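Local structure of ferrous iron transport protein B (Legionella pneumophila, 3IBY) at residues T53-V58 with Q77-L82; I87-D92 with S104-L109; Q26-W31 with E37-E42. The protein probably transports ferrous iron across the bacterial inner membrane in a GTP-driven uptake system, and this chain is its cytosolic part, which carries the GTP-binding G domain. All coordinates share one frame; numbering follows the deposited sequence.

Contact 1 of 3, residues T53-V58 with Q77-L82; sequences TDLPGV and QSVIDL
L55, just past the end of strand 48-54, reaches to helix 70-81 and sets both of its terminal methyls against one turn of that helix. L55 CD2 lies 3.9 Å from S78 CB, and CD1 stands almost as close to the same carbon, so the leucine fork straddles the serine methylene. CD1 also faces the next residue, with L55 CD1 at 4.2 Å from V79 CG1, where the two branched side chains cross obliquely. L55 places CG anti to its carbonyl carbon and beside the backbone N (chi1 -62°), which carries the fork across the gap to the helix. No hydrogen bond joins the segments; L55 CD2 meets the hydroxyl of S78 as well as its methylene, while that OG turns back into its own helix to bond the carbonyl of I74. Two residues earlier on the strand, T53 CG2 and L82 CD1 are 4.5 Å apart, just where L82 leaves the helical path.

The sequence D54-L55-P56-G57 is the DxxG (G3) motif of P-loop GTPases, predicted here to bind GTP. While the L55 side chain packs on the helix that follows this motif, its backbone O accepts from NZ of K14, the P-loop lysine, which also forms a salt bridge with D54. On the sheet side, T53 and L55 share backbone hydrogen bonds with strand 3-8, and V79 lies between I7 of that strand and Y202 of helix 197-209.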
loop_
_atom_site.group_PDB
_atom_site.type_symbol
_atom_site.label_atom_id
_atom_site.label_comp_id
_atom_site.label_asym_id
_atom_site.label_seq_id
_atom_site.Cartn_x
_atom_site.Cartn_y
_atom_site.Cartn_z
ATOM N N THR A 53 12.743 5.372 0.915
ATOM C CA THR A 53 12.063 6.607 1.022
ATOM C C THR A 53 10.841 6.393 1.871
ATOM O O THR A 53 9.985 5.511 1.588
ATOM C CB THR A 53 11.695 7.163 -0.310
ATOM O OG1 THR A 53 12.883 7.377 -1.102
ATOM C CG2 THR A 53 10.985 8.463 -0.108
ATOM N N ASP A 54 10.760 7.183 2.933
ATOM C CA ASP A 54 9.610 7.121 3.787
ATOM C C ASP A 54 8.462 7.933 3.219
ATOM O O ASP A 54 8.657 9.114 2.918
ATOM C CB ASP A 54 9.920 7.698 5.155
ATOM C CG ASP A 54 8.874 7.348 6.158
ATOM O OD1 ASP A 54 8.103 6.347 5.954
ATOM O OD2 ASP A 54 8.861 8.033 7.186
ATOM N N LEU A 55 7.265 7.334 3.127
ATOM C CA LEU A 55 6.070 8.104 2.740
ATOM C C LEU A 55 5.231 8.376 3.920
ATOM O O LEU A 55 5.134 7.532 4.756
ATOM C CB LEU A 55 5.211 7.371 1.746
ATOM C CG LEU A 55 5.899 7.077 0.442
ATOM C CD1 LEU A 55 4.823 6.705 -0.480
ATOM C CD2 LEU A 55 6.777 8.301 -0.073
ATOM N N PRO A 56 4.595 9.546 3.964
ATOM C CA PRO A 56 3.758 9.902 5.051
ATOM C C PRO A 56 2.585 8.998 5.021
ATOM O O PRO A 56 2.115 8.681 3.945
ATOM C CB PRO A 56 3.311 11.322 4.705
ATOM C CG PRO A 56 4.264 11.823 3.771
ATOM C CD PRO A 56 4.561 10.603 2.951
ATOM N N GLY A 57 2.154 8.559 6.195
ATOM C CA GLY A 57 1.071 7.638 6.336
ATOM C C GLY A 57 -0.255 8.206 5.872
ATOM O O GLY A 57 -0.476 9.398 5.951
ATOM N N VAL A 58 -1.128 7.314 5.410
ATOM C CA VAL A 58 -2.376 7.623 4.796
ATOM C C VAL A 58 -3.183 6.372 4.993
ATOM O O VAL A 58 -2.616 5.266 4.943
ATOM C CB VAL A 58 -2.196 7.789 3.278
ATOM C CG1 VAL A 58 -1.081 8.789 2.974
ATOM C CG2 VAL A 58 -1.821 6.492 2.644
ATOM N N GLN A 77 0.760 10.604 -4.810
ATOM C CA GLN A 77 1.514 10.852 -6.025
ATOM C C GLN A 77 2.906 10.240 -6.098
ATOM O O GLN A 77 3.432 10.082 -7.204
ATOM C CB GLN A 77 1.543 12.340 -6.418
ATOM C CG GLN A 77 2.273 13.282 -5.508
ATOM C CD GLN A 77 1.547 14.637 -5.405
ATOM O OE1 GLN A 77 1.391 15.186 -4.309
ATOM N NE2 GLN A 77 1.068 15.154 -6.541
ATOM N N SER A 78 3.501 9.865 -4.972
ATOM C CA SER A 78 4.849 9.323 -5.005
ATOM C C SER A 78 4.856 7.904 -5.571
ATOM O O SER A 78 5.774 7.544 -6.287
ATOM C CB SER A 78 5.495 9.332 -3.618
ATOM O OG SER A 78 5.522 10.620 -3.002
ATOM N N VAL A 79 3.836 7.103 -5.255
ATOM C CA VAL A 79 3.730 5.739 -5.788
ATOM C C VAL A 79 3.477 5.722 -7.283
ATOM O O VAL A 79 3.501 4.679 -7.879
ATOM C CB VAL A 79 2.642 4.890 -5.104
ATOM C CG1 VAL A 79 2.949 4.667 -3.622
ATOM C CG2 VAL A 79 1.274 5.516 -5.274
ATOM N N ILE A 80 3.217 6.867 -7.899
ATOM C CA ILE A 80 3.253 6.930 -9.339
ATOM C C ILE A 80 4.496 7.730 -9.817
ATOM O O ILE A 80 5.107 7.366 -10.818
ATOM C CB ILE A 80 1.856 7.379 -9.942
ATOM C CG1 ILE A 80 1.705 8.905 -10.049
ATOM C CG2 ILE A 80 0.677 6.810 -9.149
ATOM C CD1 ILE A 80 1.804 9.466 -11.482
ATOM N N ASP A 81 4.902 8.764 -9.071
ATOM C CA ASP A 81 5.968 9.729 -9.511
ATOM C C ASP A 81 7.369 9.168 -9.422
ATOM O O ASP A 81 8.228 9.502 -10.202
ATOM C CB ASP A 81 5.997 11.000 -8.627
ATOM C CG ASP A 81 4.907 12.014 -8.968
ATOM O OD1 ASP A 81 4.141 11.850 -9.963
ATOM O OD2 ASP A 81 4.810 12.992 -8.185
ATOM N N LEU A 82 7.608 8.372 -8.396
ATOM C CA LEU A 82 8.959 7.964 -8.087
ATOM C C LEU A 82 9.335 6.674 -8.811
ATOM O O LEU A 82 8.514 5.868 -9.234
ATOM C CB LEU A 82 9.172 7.795 -6.568
ATOM C CG LEU A 82 9.125 9.031 -5.621
ATOM C CD1 LEU A 82 9.144 8.551 -4.178
ATOM C CD2 LEU A 82 10.229 10.174 -5.850
#

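Contact 2 of 3, residues I87-D92 with S104-L109; sequences IINVID and SQLFEL
N89 turns its flat amide beneath the CD1 methyl of L106, which rests over the amide plane almost directly above CG of N89 at 3.7 Å. N89 OD1 and ND2 are equally far from L106 CD1, 4.0 Å each, so the leucine favours neither end of the group. CG, anti to the backbone N (chi1 175°), carries the amide toward the helix, and the second torsion turns its face to the methyl. Its rotation is further fixed by a hydrogen bond from ND2 to the hydroxyl of T103, one residue before the segment 104-109, which satisfies ND2 beneath the leucine methyl.

The strand and helix joined here are the first two elements of a beta-alpha-beta crossover in the P-loop GTPase fold: strand 86-92, helix 96-106, then strand 113-118, parallel to the first and next to it in the sheet. N89 also touches the P-loop, near G8.

Two residues earlier on the same side of the strand, I87 spreads its two branches. I87 CG2 lies 4.2 Å from L106 CD1. The other branch brings I87 CD1 to 3.8 Å from L109 CD1, the two side chains running at about a right angle. L109 is brought back toward the sheet by a type I turn from L106, closed by L109 N to L106 O at 2.9 Å. Y202 of helix 197-209 also packs on L109, while the neighbouring E108 forms salt bridges with R206 and R242.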
loop_
_atom_site.group_PDB
_atom_site.type_symbol
_atom_site.label_atom_id
_atom_site.label_comp_id
_atom_site.label_asym_id
_atom_site.label_seq_id
_atom_site.Cartn_x
_atom_site.Cartn_y
_atom_site.Cartn_z
ATOM N N ILE A 87 7.841 -2.066 -2.577
ATOM C CA ILE A 87 7.216 -1.402 -1.406
ATOM C C ILE A 87 7.267 -2.276 -0.178
ATOM O O ILE A 87 7.022 -3.486 -0.240
ATOM C CB ILE A 87 5.741 -1.054 -1.648
ATOM C CG1 ILE A 87 5.610 -0.031 -2.776
ATOM C CG2 ILE A 87 5.083 -0.501 -0.400
ATOM C CD1 ILE A 87 4.329 -0.270 -3.645
ATOM N N ILE A 88 7.575 -1.633 0.933
ATOM C CA ILE A 88 7.489 -2.237 2.234
ATOM C C ILE A 88 6.270 -1.631 2.892
ATOM O O ILE A 88 6.269 -0.452 3.358
ATOM C CB ILE A 88 8.723 -1.958 3.120
ATOM C CG1 ILE A 88 9.991 -2.485 2.464
ATOM C CG2 ILE A 88 8.563 -2.635 4.457
ATOM C CD1 ILE A 88 11.266 -1.996 3.199
ATOM N N ASN A 89 5.207 -2.416 2.897
ATOM C CA ASN A 89 3.964 -1.999 3.484
ATOM C C ASN A 89 4.036 -2.410 4.949
ATOM O O ASN A 89 4.052 -3.597 5.291
ATOM C CB ASN A 89 2.838 -2.674 2.715
ATOM C CG ASN A 89 1.482 -2.421 3.299
ATOM O OD1 ASN A 89 1.261 -1.444 4.041
ATOM N ND2 ASN A 89 0.542 -3.304 2.965
ATOM N N VAL A 90 4.119 -1.410 5.817
ATOM C CA VAL A 90 4.066 -1.625 7.272
ATOM C C VAL A 90 2.660 -1.615 7.791
ATOM O O VAL A 90 1.956 -0.623 7.679
ATOM C CB VAL A 90 4.736 -0.513 8.096
ATOM C CG1 VAL A 90 5.231 -1.107 9.418
ATOM C CG2 VAL A 90 5.812 0.097 7.352
ATOM N N ILE A 91 2.307 -2.714 8.433
ATOM C CA ILE A 91 1.000 -2.911 9.008
ATOM C C ILE A 91 1.124 -2.978 10.491
ATOM O O ILE A 91 2.087 -3.544 10.997
ATOM C CB ILE A 91 0.459 -4.238 8.538
ATOM C CG1 ILE A 91 0.164 -4.140 7.061
ATOM C CG2 ILE A 91 -0.806 -4.616 9.270
ATOM C CD1 ILE A 91 -0.467 -5.346 6.509
ATOM N N ASP A 92 0.129 -2.431 11.183
ATOM C CA ASP A 92 -0.013 -2.557 12.639
ATOM C C ASP A 92 -0.901 -3.765 12.923
ATOM O O ASP A 92 -2.075 -3.734 12.622
ATOM C CB ASP A 92 -0.642 -1.284 13.247
ATOM C CG ASP A 92 -0.758 -1.346 14.793
ATOM O OD1 ASP A 92 -0.543 -2.446 15.335
ATOM O OD2 ASP A 92 -1.061 -0.317 15.476
ATOM N N SER A 104 -4.428 -3.326 -0.069
ATOM C CA SER A 104 -5.125 -3.829 -1.248
ATOM C C SER A 104 -4.992 -2.831 -2.377
ATOM O O SER A 104 -4.844 -3.238 -3.515
ATOM C CB SER A 104 -6.593 -4.077 -0.942
ATOM O OG SER A 104 -7.231 -2.863 -0.583
ATOM N N GLN A 105 -5.059 -1.537 -2.057
ATOM C CA GLN A 105 -4.835 -0.474 -3.050
ATOM C C GLN A 105 -3.411 -0.544 -3.648
ATOM O O GLN A 105 -3.260 -0.453 -4.861
ATOM C CB GLN A 105 -5.115 0.932 -2.476
ATOM C CG GLN A 105 -6.560 1.205 -2.086
ATOM C CD GLN A 105 -6.766 2.617 -1.498
ATOM O OE1 GLN A 105 -5.832 3.195 -0.974
ATOM N NE2 GLN A 105 -8.005 3.154 -1.566
ATOM N N LEU A 106 -2.399 -0.726 -2.797
ATOM C CA LEU A 106 -0.982 -0.878 -3.215
ATOM C C LEU A 106 -0.722 -2.045 -4.155
ATOM O O LEU A 106 0.005 -1.910 -5.111
ATOM C CB LEU A 106 -0.124 -1.092 -1.986
ATOM C CG LEU A 106 -0.034 0.005 -0.927
ATOM C CD1 LEU A 106 0.918 -0.475 0.215
ATOM C CD2 LEU A 106 0.450 1.344 -1.485
ATOM N N PHE A 107 -1.295 -3.206 -3.851
ATOM C CA PHE A 107 -1.283 -4.387 -4.740
ATOM C C PHE A 107 -1.804 -4.118 -6.132
ATOM O O PHE A 107 -1.575 -4.914 -7.014
ATOM C CB PHE A 107 -2.217 -5.484 -4.210
ATOM C CG PHE A 107 -1.707 -6.216 -3.014
ATOM C CD1 PHE A 107 -0.549 -5.815 -2.338
ATOM C CD2 PHE A 107 -2.411 -7.312 -2.532
ATOM C CE1 PHE A 107 -0.101 -6.505 -1.274
ATOM C CE2 PHE A 107 -1.962 -7.986 -1.410
ATOM C CZ PHE A 107 -0.806 -7.571 -0.797
ATOM N N GLU A 108 -2.572 -3.051 -6.318
ATOM C CA GLU A 108 -3.087 -2.691 -7.637
ATOM C C GLU A 108 -2.061 -1.877 -8.436
ATOM O O GLU A 108 -2.347 -1.502 -9.553
ATOM C CB GLU A 108 -4.409 -1.902 -7.496
ATOM C CG GLU A 108 -5.429 -2.486 -6.483
ATOM C CD GLU A 108 -6.801 -1.806 -6.493
ATOM O OE1 GLU A 108 -6.910 -0.614 -6.814
ATOM O OE2 GLU A 108 -7.818 -2.470 -6.170
ATOM N N LEU A 109 -0.897 -1.563 -7.867
ATOM C CA LEU A 109 0.192 -0.921 -8.645
ATOM C C LEU A 109 0.973 -1.908 -9.553
ATOM O O LEU A 109 1.611 -1.527 -10.515
ATOM C CB LEU A 109 1.192 -0.227 -7.710
ATOM C CG LEU A 109 0.654 0.982 -6.953
ATOM C CD1 LEU A 109 1.450 1.233 -5.665
ATOM C CD2 LEU A 109 0.627 2.229 -7.832
#

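Contact 3 of 3, residues Q26-W31 with E37-E42; sequences QRVGNW and EKKTGE
W31 and K38 meet where the indole lies under the lysine chain, at the turn end of a beta hairpin formed by strands 26-30 and 37-45 along the edge of the G-domain sheet. K38 CB stands 3.4 Å from the centroid of the five-membered ring of W31, only 9° off its normal, a CH-pi contact. With CG anti to the backbone N (chi1 173°) and the chain extended beyond it, the lysine runs across the indole face until K38 NZ lies 3.6 Å from W31 CZ3.

At the other end, R27 grips E42 through a two-pronged salt bridge. R27 NH2 gives a nearly straight bond to E42 OE1 at 2.8 Å, and R27 NH1 reaches E42 OE2 at 3.2 Å; both oxygens use their syn lone pairs, and guanidinium and carboxylate are close to coplanar. The arginine chain bends at its second and third torsions to pass over T40, whose carbonyl oxygen sits beneath one guanidinium face. On the opposite face of the hairpin, V28 CG2 packs on K39 CD at 4.0 Å.

The antiparallel backbone sets this register. R27 and T40 exchange N-H...O=C bonds, R27 N to T40 O at 2.8 Å, and G29 pairs with K38 in the same manner, with V28 and K39 a non-hydrogen-bonded pair between them. Strand 48-54 flanks strand 37-45 in the sheet, G41 sharing backbone hydrogen bonding with I52, while I74 and S78 of helix 70-81 touch the indole. The connecting loop holds G33 to V36, which with E37 are predicted to bind GTP. A water accepts from K39 N at 3.2 Å and, weakly, from W31 NE1.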
loop_
_atom_site.group_PDB
_atom_site.type_symbol
_atom_site.label_atom_id
_atom_site.label_comp_id
_atom_site.label_asym_id
_atom_site.label_seq_id
_atom_site.Cartn_x
_atom_site.Cartn_y
_atom_site.Cartn_z
ATOM N N GLN A 26 20.543 8.291 7.419
ATOM C CA GLN A 26 19.253 8.809 7.058
ATOM C C GLN A 26 19.320 10.309 7.139
ATOM O O GLN A 26 20.133 10.847 7.867
ATOM C CB GLN A 26 18.207 8.266 7.996
ATOM C CG GLN A 26 18.498 8.504 9.487
ATOM C CD GLN A 26 17.262 8.412 10.295
ATOM O OE1 GLN A 26 17.069 7.469 11.014
ATOM N NE2 GLN A 26 16.359 9.350 10.106
ATOM N N ARG A 27 18.455 10.985 6.399
ATOM C CA ARG A 27 18.410 12.435 6.386
ATOM C C ARG A 27 17.061 13.036 6.129
ATOM O O ARG A 27 16.161 12.384 5.752
ATOM C CB ARG A 27 19.393 12.993 5.413
ATOM C CG ARG A 27 18.980 12.802 4.071
ATOM C CD ARG A 27 20.131 12.636 3.217
ATOM N NE ARG A 27 19.852 11.576 2.314
ATOM C CZ ARG A 27 20.147 10.315 2.526
ATOM N NH1 ARG A 27 20.834 9.936 3.581
ATOM N NH2 ARG A 27 19.797 9.451 1.620
ATOM N N VAL A 28 16.920 14.307 6.369
ATOM C CA VAL A 28 15.645 14.953 6.131
ATOM C C VAL A 28 15.844 16.073 5.118
ATOM O O VAL A 28 16.844 16.792 5.151
ATOM C CB VAL A 28 15.088 15.551 7.453
ATOM C CG1 VAL A 28 15.728 16.949 7.748
ATOM C CG2 VAL A 28 13.583 15.650 7.402
ATOM N N GLY A 29 14.897 16.214 4.206
ATOM C CA GLY A 29 14.802 17.411 3.363
ATOM C C GLY A 29 13.328 17.693 3.153
ATOM O O GLY A 29 12.502 17.110 3.819
ATOM N N ASN A 30 12.979 18.565 2.219
ATOM C CA ASN A 30 11.575 18.778 1.894
ATOM C C ASN A 30 11.268 17.936 0.692
ATOM O O ASN A 30 12.095 17.748 -0.166
ATOM C CB ASN A 30 11.288 20.242 1.559
ATOM C CG ASN A 30 11.486 21.196 2.746
ATOM O OD1 ASN A 30 11.733 22.369 2.539
ATOM N ND2 ASN A 30 11.345 20.702 3.976
ATOM N N TRP A 31 10.074 17.402 0.627
ATOM C CA TRP A 31 9.584 16.925 -0.624
ATOM C C TRP A 31 9.649 18.078 -1.625
ATOM O O TRP A 31 9.705 19.229 -1.258
ATOM C CB TRP A 31 8.165 16.456 -0.443
ATOM C CG TRP A 31 8.095 15.153 0.234
ATOM C CD1 TRP A 31 7.883 14.940 1.558
ATOM C CD2 TRP A 31 8.259 13.868 -0.361
ATOM N NE1 TRP A 31 7.890 13.601 1.828
ATOM C CE2 TRP A 31 8.103 12.918 0.661
ATOM C CE3 TRP A 31 8.524 13.430 -1.656
ATOM C CZ2 TRP A 31 8.202 11.549 0.438
ATOM C CZ3 TRP A 31 8.608 12.068 -1.884
ATOM C CH2 TRP A 31 8.442 11.140 -0.837
ATOM N N GLU A 37 8.278 17.389 5.115
ATOM C CA GLU A 37 9.651 16.954 5.250
ATOM C C GLU A 37 9.744 15.591 4.680
ATOM O O GLU A 37 8.855 14.791 4.872
ATOM C CB GLU A 37 10.085 17.009 6.722
ATOM C CG GLU A 37 10.040 18.477 7.238
ATOM C CD GLU A 37 10.643 18.704 8.602
ATOM O OE1 GLU A 37 10.642 17.758 9.429
ATOM O OE2 GLU A 37 11.110 19.835 8.865
ATOM N N LYS A 38 10.783 15.320 3.915
ATOM C CA LYS A 38 10.957 13.978 3.352
ATOM C C LYS A 38 12.091 13.333 4.091
ATOM O O LYS A 38 13.081 13.984 4.358
ATOM C CB LYS A 38 11.249 14.104 1.862
ATOM C CG LYS A 38 11.613 12.859 1.127
ATOM C CD LYS A 38 12.031 13.195 -0.313
ATOM C CE LYS A 38 12.460 11.945 -1.124
ATOM N NZ LYS A 38 12.191 12.077 -2.549
ATOM N N LYS A 39 11.968 12.066 4.444
ATOM C CA LYS A 39 13.086 11.369 5.096
ATOM C C LYS A 39 13.515 10.288 4.164
ATOM O O LYS A 39 12.672 9.517 3.669
ATOM C CB LYS A 39 12.672 10.740 6.413
ATOM C CG LYS A 39 12.643 11.702 7.646
ATOM C CD LYS A 39 11.266 12.369 7.876
ATOM C CE LYS A 39 10.969 12.601 9.390
ATOM N NZ LYS A 39 10.230 11.441 10.046
ATOM N N THR A 40 14.819 10.233 3.901
ATOM C CA THR A 40 15.375 9.198 3.042
ATOM C C THR A 40 16.510 8.554 3.816
ATOM O O THR A 40 17.116 9.183 4.657
ATOM C CB THR A 40 15.871 9.770 1.700
ATOM O OG1 THR A 40 16.798 10.848 1.957
ATOM C CG2 THR A 40 14.672 10.269 0.799
ATOM N N GLY A 41 16.753 7.280 3.566
ATOM C CA GLY A 41 17.931 6.613 4.091
ATOM C C GLY A 41 18.349 5.349 3.318
ATOM O O GLY A 41 17.768 4.985 2.304
ATOM N N GLU A 42 19.382 4.677 3.805
ATOM C CA GLU A 42 19.878 3.518 3.103
ATOM C C GLU A 42 20.592 2.528 4.045
ATOM O O GLU A 42 21.036 2.888 5.137
ATOM C CB GLU A 42 20.738 3.949 1.899
ATOM C CG GLU A 42 21.915 4.945 2.206
ATOM C CD GLU A 42 21.440 6.346 2.512
ATOM O OE1 GLU A 42 20.520 6.795 1.802
ATOM O OE2 GLU A 42 21.954 6.989 3.466
HETATM O O HOH W 1 8.851 11.332 4.211
#

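From the N terminus the three contacts follow in series, none nested in or crossing another. Contact 3 comes first, closing the short loop between strands 26-30 and 37-45 at the sheet edge. Contact 1 then closes the longer excursion from strand 48-54 to the end of helix 70-81, and contact 2 the connection from strand 86-92 through helix 96-106. Contacts 3 and 1 adjoin: D54 N lies 3.1 Å from K39 O, a probable hydrogen bond, and W31 CH2 lies 3.4 Å from L55 CD2. Contact 1 meets contact 2 where V79 O approaches L109 CD2. Contacts 2 and 3 do not touch, yet all three reach the same sheet.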